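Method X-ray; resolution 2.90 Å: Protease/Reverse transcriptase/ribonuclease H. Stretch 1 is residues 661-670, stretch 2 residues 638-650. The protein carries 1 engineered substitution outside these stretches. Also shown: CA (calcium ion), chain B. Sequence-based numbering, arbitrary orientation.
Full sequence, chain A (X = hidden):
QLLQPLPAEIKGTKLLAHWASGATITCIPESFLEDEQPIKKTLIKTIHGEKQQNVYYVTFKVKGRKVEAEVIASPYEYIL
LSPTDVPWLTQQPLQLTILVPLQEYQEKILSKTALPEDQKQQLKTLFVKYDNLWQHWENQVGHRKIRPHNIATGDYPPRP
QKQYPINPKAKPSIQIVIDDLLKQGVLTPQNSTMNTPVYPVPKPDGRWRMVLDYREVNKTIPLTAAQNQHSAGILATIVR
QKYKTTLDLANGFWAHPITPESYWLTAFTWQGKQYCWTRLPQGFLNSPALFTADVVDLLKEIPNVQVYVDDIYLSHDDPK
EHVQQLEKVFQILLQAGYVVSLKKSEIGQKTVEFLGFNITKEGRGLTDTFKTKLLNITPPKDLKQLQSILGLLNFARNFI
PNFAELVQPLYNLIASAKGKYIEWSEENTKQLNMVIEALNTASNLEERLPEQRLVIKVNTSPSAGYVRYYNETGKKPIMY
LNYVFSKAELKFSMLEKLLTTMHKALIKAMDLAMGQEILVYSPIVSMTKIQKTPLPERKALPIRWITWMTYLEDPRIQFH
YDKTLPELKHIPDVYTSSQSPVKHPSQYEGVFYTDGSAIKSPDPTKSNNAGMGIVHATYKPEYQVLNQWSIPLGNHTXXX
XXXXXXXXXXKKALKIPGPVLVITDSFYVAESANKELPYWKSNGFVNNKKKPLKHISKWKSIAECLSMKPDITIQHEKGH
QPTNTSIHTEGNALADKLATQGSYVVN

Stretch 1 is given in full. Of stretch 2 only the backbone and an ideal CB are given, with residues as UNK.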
ATOM      1  N   LEU A 661      -4.702  -7.673 -23.315  1.00143.90           N
ATOM      2  CA  LEU A 661      -5.960  -7.385 -23.988  1.00144.58           C
ATOM      3  C   LEU A 661      -6.404  -8.608 -24.775  1.00142.63           C
ATOM      4  O   LEU A 661      -5.648  -9.125 -25.601  1.00144.68           O
ATOM      5  CB  LEU A 661      -5.821  -6.172 -24.918  1.00151.05           C
ATOM      6  CG  LEU A 661      -7.000  -5.843 -25.833  1.00154.07           C
ATOM      7  CD1 LEU A 661      -8.262  -5.588 -25.027  1.00147.60           C
ATOM      8  CD2 LEU A 661      -6.669  -4.642 -26.708  1.00158.18           C
ATOM      9  N   VAL A 662      -7.627  -9.066 -24.515  1.00142.75           N
ATOM     10  CA  VAL A 662      -8.205 -10.209 -25.211  1.00142.04           C
ATOM     11  C   VAL A 662      -9.284  -9.699 -26.156  1.00157.35           C
ATOM     12  O   VAL A 662     -10.004  -8.743 -25.846  1.00170.40           O
ATOM     13  CB  VAL A 662      -8.778 -11.248 -24.224  1.00144.61           C
ATOM     14  CG1 VAL A 662      -9.169 -12.526 -24.952  1.00148.21           C
ATOM     15  CG2 VAL A 662      -7.774 -11.545 -23.122  1.00143.40           C
ATOM     16  N   ILE A 663      -9.392 -10.339 -27.318  1.00152.70           N
ATOM     17  CA  ILE A 663     -10.276  -9.891 -28.388  1.00149.66           C
ATOM     18  C   ILE A 663     -11.143 -11.062 -28.832  1.00148.06           C
ATOM     19  O   ILE A 663     -10.629 -12.151 -29.103  1.00155.31           O
ATOM     20  CB  ILE A 663      -9.487  -9.322 -29.580  1.00147.09           C
ATOM     21  CG1 ILE A 663      -8.677  -8.093 -29.153  1.00160.02           C
ATOM     22  CG2 ILE A 663     -10.421  -8.979 -30.731  1.00144.28           C
ATOM     23  CD1 ILE A 663      -7.267  -8.406 -28.690  1.00147.46           C
ATOM     24  N   THR A 664     -12.451 -10.831 -28.918  1.00145.57           N
ATOM     25  CA  THR A 664     -13.402 -11.850 -29.337  1.00143.83           C
ATOM     26  C   THR A 664     -14.093 -11.421 -30.623  1.00152.00           C
ATOM     27  O   THR A 664     -14.523 -10.272 -30.755  1.00146.97           O
ATOM     28  CB  THR A 664     -14.461 -12.102 -28.262  1.00134.80           C
ATOM     29  OG1 THR A 664     -13.844 -12.124 -26.970  1.00147.77           O
ATOM     30  CG2 THR A 664     -15.150 -13.434 -28.507  1.00130.57           C
ATOM     31  N   ASP A 665     -14.203 -12.356 -31.569  1.00150.98           N
ATOM     32  CA  ASP A 665     -15.010 -12.102 -32.756  1.00147.18           C
ATOM     33  C   ASP A 665     -16.492 -12.008 -32.411  1.00139.09           C
ATOM     34  O   ASP A 665     -17.255 -11.344 -33.124  1.00153.32           O
ATOM     35  CB  ASP A 665     -14.769 -13.198 -33.793  1.00142.79           C
ATOM     36  CG  ASP A 665     -15.537 -12.965 -35.076  1.00145.40           C
ATOM     37  OD1 ASP A 665     -15.717 -11.791 -35.460  1.00155.55           O
ATOM     38  OD2 ASP A 665     -15.961 -13.959 -35.702  1.00135.60           O
ATOM     39  N   SER A 666     -16.910 -12.648 -31.323  1.00131.56           N
ATOM     40  CA  SER A 666     -18.310 -12.642 -30.923  1.00134.90           C
ATOM     41  C   SER A 666     -18.679 -11.332 -30.246  1.00133.38           C
ATOM     42  O   SER A 666     -17.891 -10.761 -29.486  1.00133.85           O
ATOM     43  CB  SER A 666     -18.598 -13.804 -29.973  1.00137.22           C
ATOM     44  OG  SER A 666     -19.951 -13.796 -29.548  1.00134.23           O
ATOM     45  N   PHE A 667     -19.893 -10.859 -30.524  1.00143.37           N
ATOM     46  CA  PHE A 667     -20.418  -9.693 -29.821  1.00152.24           C
ATOM     47  C   PHE A 667     -20.855 -10.051 -28.409  1.00153.41           C
ATOM     48  O   PHE A 667     -20.637  -9.274 -27.472  1.00146.69           O
ATOM     49  CB  PHE A 667     -21.589  -9.091 -30.599  1.00151.30           C
ATOM     50  CG  PHE A 667     -22.831  -9.945 -30.586  1.00152.89           C
ATOM     51  CD1 PHE A 667     -23.888  -9.639 -29.743  1.00151.77           C
ATOM     52  CD2 PHE A 667     -22.936 -11.056 -31.406  1.00147.30           C
ATOM     53  CE1 PHE A 667     -25.028 -10.424 -29.724  1.00141.41           C
ATOM     54  CE2 PHE A 667     -24.072 -11.843 -31.393  1.00139.85           C
ATOM     55  CZ  PHE A 667     -25.119 -11.526 -30.551  1.00131.46           C
ATOM     56  N   TYR A 668     -21.465 -11.227 -28.236  1.00147.21           N
ATOM     57  CA  TYR A 668     -22.053 -11.586 -26.950  1.00136.16           C
ATOM     58  C   TYR A 668     -20.998 -11.769 -25.869  1.00136.78           C
ATOM     59  O   TYR A 668     -21.259 -11.488 -24.694  1.00137.57           O
ATOM     60  CB  TYR A 668     -22.885 -12.859 -27.094  1.00136.19           C
ATOM     61  CG  TYR A 668     -23.514 -13.334 -25.804  1.00136.10           C
ATOM     62  CD1 TYR A 668     -24.699 -12.775 -25.341  1.00143.70           C
ATOM     63  CD2 TYR A 668     -22.932 -14.346 -25.051  1.00135.81           C
ATOM     64  CE1 TYR A 668     -25.281 -13.206 -24.166  1.00136.42           C
ATOM     65  CE2 TYR A 668     -23.505 -14.781 -23.873  1.00136.62           C
ATOM     66  CZ  TYR A 668     -24.680 -14.206 -23.433  1.00136.82           C
ATOM     67  OH  TYR A 668     -25.256 -14.638 -22.261  1.00144.29           O
ATOM     68  N   VAL A 669     -19.804 -12.235 -26.240  1.00135.93           N
ATOM     69  CA  VAL A 669     -18.773 -12.503 -25.244  1.00136.34           C
ATOM     70  C   VAL A 669     -18.251 -11.201 -24.651  1.00138.51           C
ATOM     71  O   VAL A 669     -18.213 -11.031 -23.427  1.00139.55           O
ATOM     72  CB  VAL A 669     -17.639 -13.338 -25.864  1.00138.38           C
ATOM     73  CG1 VAL A 669     -16.554 -13.613 -24.833  1.00147.37           C
ATOM     74  CG2 VAL A 669     -18.187 -14.641 -26.420  1.00137.40           C
ATOM     75  N   ALA A 670     -17.846 -10.259 -25.505  1.00138.73           N
ATOM     76  CA  ALA A 670     -17.248  -9.024 -25.010  1.00141.20           C
ATOM     77  C   ALA A 670     -18.260  -8.173 -24.257  1.00142.59           C
ATOM     78  O   ALA A 670     -17.929  -7.573 -23.227  1.00143.63           O
ATOM     79  CB  ALA A 670     -16.638  -8.240 -26.168  1.00142.86           C
ATOM     80  N   UNK A 638     -21.121 -22.647 -31.725  1.00112.20           N
ATOM     81  CA  UNK A 638     -20.100 -21.815 -32.352  1.00111.75           C
ATOM     82  C   UNK A 638     -19.717 -20.656 -31.446  1.00112.81           C
ATOM     83  O   UNK A 638     -18.542 -20.280 -31.363  1.00112.87           O
ATOM     84  CB  UNK A 638     -20.590 -21.290 -33.703  1.00111.75           C
ATOM     85  N   UNK A 639     -20.698 -20.075 -30.755  1.00112.96           N
ATOM     86  CA  UNK A 639     -20.393 -19.039 -29.780  1.00113.37           C
ATOM     87  C   UNK A 639     -19.730 -19.634 -28.545  1.00113.71           C
ATOM     88  O   UNK A 639     -18.876 -18.983 -27.936  1.00114.29           O
ATOM     89  CB  UNK A 639     -21.665 -18.284 -29.387  1.00113.37           C
ATOM     90  N   UNK A 640     -20.096 -20.863 -28.171  1.00116.43           N
ATOM     91  CA  UNK A 640     -19.367 -21.557 -27.112  1.00113.42           C
ATOM     92  C   UNK A 640     -17.906 -21.734 -27.497  1.00113.14           C
ATOM     93  O   UNK A 640     -17.007 -21.545 -26.669  1.00113.27           O
ATOM     94  CB  UNK A 640     -20.006 -22.916 -26.819  1.00113.42           C
ATOM     95  N   UNK A 641     -17.649 -22.096 -28.757  1.00112.62           N
ATOM     96  CA  UNK A 641     -16.277 -22.113 -29.252  1.00112.41           C
ATOM     97  C   UNK A 641     -15.645 -20.730 -29.157  1.00112.93           C
ATOM     98  O   UNK A 641     -14.440 -20.605 -28.908  1.00112.70           O
ATOM     99  CB  UNK A 641     -16.237 -22.613 -30.698  1.00112.41           C
ATOM    100  N   UNK A 642     -16.438 -19.676 -29.355  1.00116.84           N
ATOM    101  CA  UNK A 642     -15.955 -18.324 -29.116  1.00114.39           C
ATOM    102  C   UNK A 642     -16.036 -17.937 -27.647  1.00114.86           C
ATOM    103  O   UNK A 642     -15.384 -16.969 -27.238  1.00115.91           O
ATOM    104  CB  UNK A 642     -16.752 -17.326 -29.959  1.00114.39           C
ATOM    105  N   UNK A 643     -16.813 -18.672 -26.851  1.00114.80           N
ATOM    106  CA  UNK A 643     -16.826 -18.465 -25.406  1.00118.83           C
ATOM    107  C   UNK A 643     -15.627 -19.144 -24.756  1.00131.10           C
ATOM    108  O   UNK A 643     -14.885 -18.522 -23.989  1.00119.80           O
ATOM    109  CB  UNK A 643     -18.127 -18.993 -24.799  1.00118.83           C
ATOM    110  N   UNK A 644     -15.421 -20.428 -25.049  1.00133.65           N
ATOM    111  CA  UNK A 644     -14.285 -21.140 -24.473  1.00113.26           C
ATOM    112  C   UNK A 644     -12.956 -20.630 -25.007  1.00113.03           C
ATOM    113  O   UNK A 644     -11.913 -20.905 -24.402  1.00120.26           O
ATOM    114  CB  UNK A 644     -14.410 -22.640 -24.750  1.00113.26           C
ATOM    115  N   UNK A 645     -12.962 -19.893 -26.120  1.00113.13           N
ATOM    116  CA  UNK A 645     -11.713 -19.396 -26.685  1.00113.79           C
ATOM    117  C   UNK A 645     -11.060 -18.357 -25.784  1.00114.86           C
ATOM    118  O   UNK A 645      -9.834 -18.205 -25.803  1.00115.00           O
ATOM    119  CB  UNK A 645     -11.962 -18.800 -28.072  1.00113.79           C
ATOM    120  N   UNK A 646     -11.851 -17.637 -24.992  1.00117.88           N
ATOM    121  CA  UNK A 646     -11.284 -16.605 -24.136  1.00116.27           C
ATOM    122  C   UNK A 646     -10.960 -17.136 -22.740  1.00116.05           C
ATOM    123  O   UNK A 646     -10.050 -16.622 -22.083  1.00114.27           O
ATOM    124  CB  UNK A 646     -12.249 -15.422 -24.033  1.00116.27           C
ATOM    125  N   UNK A 647     -11.680 -18.164 -22.272  1.00119.98           N
ATOM    126  CA  UNK A 647     -11.330 -18.799 -21.006  1.00113.39           C
ATOM    127  C   UNK A 647      -9.907 -19.332 -21.045  1.00112.03           C
ATOM    128  O   UNK A 647      -9.154 -19.206 -20.072  1.00111.08           O
ATOM    129  CB  UNK A 647     -12.309 -19.930 -20.683  1.00113.39           C
ATOM    130  N   UNK A 648      -9.522 -19.934 -22.170  1.00112.13           N
ATOM    131  CA  UNK A 648      -8.136 -20.337 -22.365  1.00112.05           C
ATOM    132  C   UNK A 648      -7.216 -19.120 -22.399  1.00117.27           C
ATOM    133  O   UNK A 648      -6.135 -19.134 -21.803  1.00129.23           O
ATOM    134  CB  UNK A 648      -7.993 -21.146 -23.655  1.00112.05           C
ATOM    135  N   UNK A 649      -7.640 -18.052 -23.080  1.00118.85           N
ATOM    136  CA  UNK A 649      -6.789 -16.871 -23.203  1.00114.47           C
ATOM    137  C   UNK A 649      -6.644 -16.140 -21.873  1.00114.71           C
ATOM    138  O   UNK A 649      -5.584 -15.575 -21.586  1.00116.63           O
ATOM    139  CB  UNK A 649      -7.355 -15.921 -24.260  1.00114.47           C
ATOM    140  N   UNK A 650      -7.698 -16.135 -21.051  1.00119.06           N
ATOM    141  CA  UNK A 650      -7.629 -15.460 -19.756  1.00133.25           C
ATOM    142  C   UNK A 650      -6.583 -16.105 -18.856  1.00122.07           C
ATOM    143  O   UNK A 650      -5.811 -15.409 -18.186  1.00113.86           O
ATOM    144  CB  UNK A 650      -8.996 -15.481 -19.070  1.00133.25           C
TER
HETATM  145 CA    CA B 801     -16.230 -17.919 -34.298  1.00138.42          CA

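Stretch 2 is a single helix whose axis runs nearly antiparallel (171°) to strand 661-664, 9.1 Å away at closest approach, so positions about one turn apart return to stretch 1.

At position 638 nothing of stretch 1 lies within 5.5 Å of the ideal CB, and almost any helix-compatible residue would do; it is Ala638. Position 639 points toward stretch 1, with its CB 4.8 Å from Ser666 OG. A polar side chain of medium length would suit this spot beside the Ser666 hydroxyl, and Gln639 occupies it. Positions 640 and 641 meet nothing of stretch 1, the first pointing away from it, and are constrained little by it; they are Met640 and Ala641.

Position 642 faces the turn after the strand: its CB is 4.0 Å from Ser666 CB and 4.5 Å from Thr664 CG2. A small or apolar residue could pack here, but the calcium ion lies 4.4 Å from the CB of 642, well off the CA-to-CB line, and a long acidic side chain could reach it. Glu642, extended with chi2 t, does so, its OE2 binding calcium at 2.0 Å. The same OE2 lies 3.3 Å from Asp665 OD2; both are acceptors, so they do not hydrogen-bond, and the nearby cation can offset their charge. Glu642 OE1 approaches Ser666 CB to 3.1 Å.

Position 643 points sideways, its CB 4.6 Å from Val669 CG2, favouring a branched or long aliphatic residue. Ile643 packs its CG1 3.8 Å from Val669 CG2. Position 644 is out of reach and undemanding; it is Ala644. Position 645 points toward stretch 1, yet no atom there comes within 5.5 Å of its CB. Small or larger residues could be considered; Ala645 leaves its CB 6.3 Å from Thr664 CG2.

Position 646 looks into a cluster formed by Val662, Thr664 and Val669, with its CB 4.3 Å from Val662 CG1. Val, Ile or Leu would be natural candidates. Val646 places CG1 4.1 Å from Val662 CG1 and 3.4 Å from Thr664 OG1, while its CG2 lies 4.0 Å from Val669 CG1.

Positions 647 and 648 are out of reach, leaving polar and aromatic residues equally possible; they are Glu647 and Phe648. At position 649 the CB is already 3.9 Å from Val662 CG1, contact distance without any further atoms. A small residue fits well, and Ala649 makes this apolar contact. Position 650 points sideways without close contact, tolerating small or medium residues; Cys650 comes no nearer than 5.0 Å, from its SG to Val662 CG2.

Stretch 2, residues 638-650: AQMAEIAAVEFAC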
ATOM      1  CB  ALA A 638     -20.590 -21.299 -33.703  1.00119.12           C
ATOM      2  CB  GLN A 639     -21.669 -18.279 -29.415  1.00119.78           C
ATOM      3  CG  GLN A 639     -22.663 -18.129 -30.573  1.00123.97           C
ATOM      4  CD  GLN A 639     -22.220 -17.138 -31.651  1.00124.40           C
ATOM      5  OE1 GLN A 639     -21.049 -17.081 -32.028  1.00123.54           O
ATOM      6  NE2 GLN A 639     -23.168 -16.353 -32.151  1.00130.02           N
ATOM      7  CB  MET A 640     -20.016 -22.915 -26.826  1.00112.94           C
ATOM      8  CG  MET A 640     -19.914 -23.386 -25.380  1.00113.36           C
ATOM      9  SD  MET A 640     -18.231 -23.657 -24.796  1.00141.67           S
ATOM     10  CE  MET A 640     -17.622 -24.817 -26.019  1.00112.09           C
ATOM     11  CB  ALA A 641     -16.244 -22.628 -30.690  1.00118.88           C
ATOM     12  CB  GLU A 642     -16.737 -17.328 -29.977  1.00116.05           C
ATOM     13  CG  GLU A 642     -16.543 -17.548 -31.468  1.00124.27           C
ATOM     14  CD  GLU A 642     -17.331 -16.582 -32.320  1.00117.83           C
ATOM     15  OE1 GLU A 642     -18.437 -16.191 -31.906  1.00118.25           O
ATOM     16  OE2 GLU A 642     -16.842 -16.212 -33.409  1.00118.64           O
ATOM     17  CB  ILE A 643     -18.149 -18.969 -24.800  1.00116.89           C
ATOM     18  CG1 ILE A 643     -19.272 -17.951 -25.014  1.00137.80           C
ATOM     19  CG2 ILE A 643     -17.989 -19.263 -23.313  1.00116.51           C
ATOM     20  CD1 ILE A 643     -20.601 -18.384 -24.433  1.00130.02           C
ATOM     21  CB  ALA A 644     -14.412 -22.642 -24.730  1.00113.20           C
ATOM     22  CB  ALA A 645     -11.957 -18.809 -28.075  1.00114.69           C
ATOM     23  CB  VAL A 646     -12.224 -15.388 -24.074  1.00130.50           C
ATOM     24  CG1 VAL A 646     -12.520 -14.884 -25.479  1.00130.28           C
ATOM     25  CG2 VAL A 646     -13.511 -15.732 -23.348  1.00131.86           C
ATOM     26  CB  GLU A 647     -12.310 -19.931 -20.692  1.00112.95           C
ATOM     27  CG  GLU A 647     -11.954 -20.735 -19.448  1.00112.58           C
ATOM     28  CD  GLU A 647     -12.498 -22.152 -19.495  1.00112.35           C
ATOM     29  OE1 GLU A 647     -12.895 -22.593 -20.592  1.00112.81           O
ATOM     30  OE2 GLU A 647     -12.522 -22.820 -18.438  1.00111.88           O
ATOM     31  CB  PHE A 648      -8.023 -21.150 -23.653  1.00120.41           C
ATOM     32  CG  PHE A 648      -6.697 -21.807 -23.848  1.00116.46           C
ATOM     33  CD1 PHE A 648      -5.703 -21.180 -24.578  1.00114.14           C
ATOM     34  CD2 PHE A 648      -6.446 -23.058 -23.315  1.00106.99           C
ATOM     35  CE1 PHE A 648      -4.481 -21.785 -24.763  1.00111.05           C
ATOM     36  CE2 PHE A 648      -5.225 -23.669 -23.497  1.00111.31           C
ATOM     37  CZ  PHE A 648      -4.239 -23.032 -24.225  1.00113.57           C
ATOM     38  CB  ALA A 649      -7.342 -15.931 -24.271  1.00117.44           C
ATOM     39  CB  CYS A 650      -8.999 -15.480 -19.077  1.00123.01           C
ATOM     40  SG  CYS A 650     -10.159 -14.217 -19.639  1.00116.46           S
TER
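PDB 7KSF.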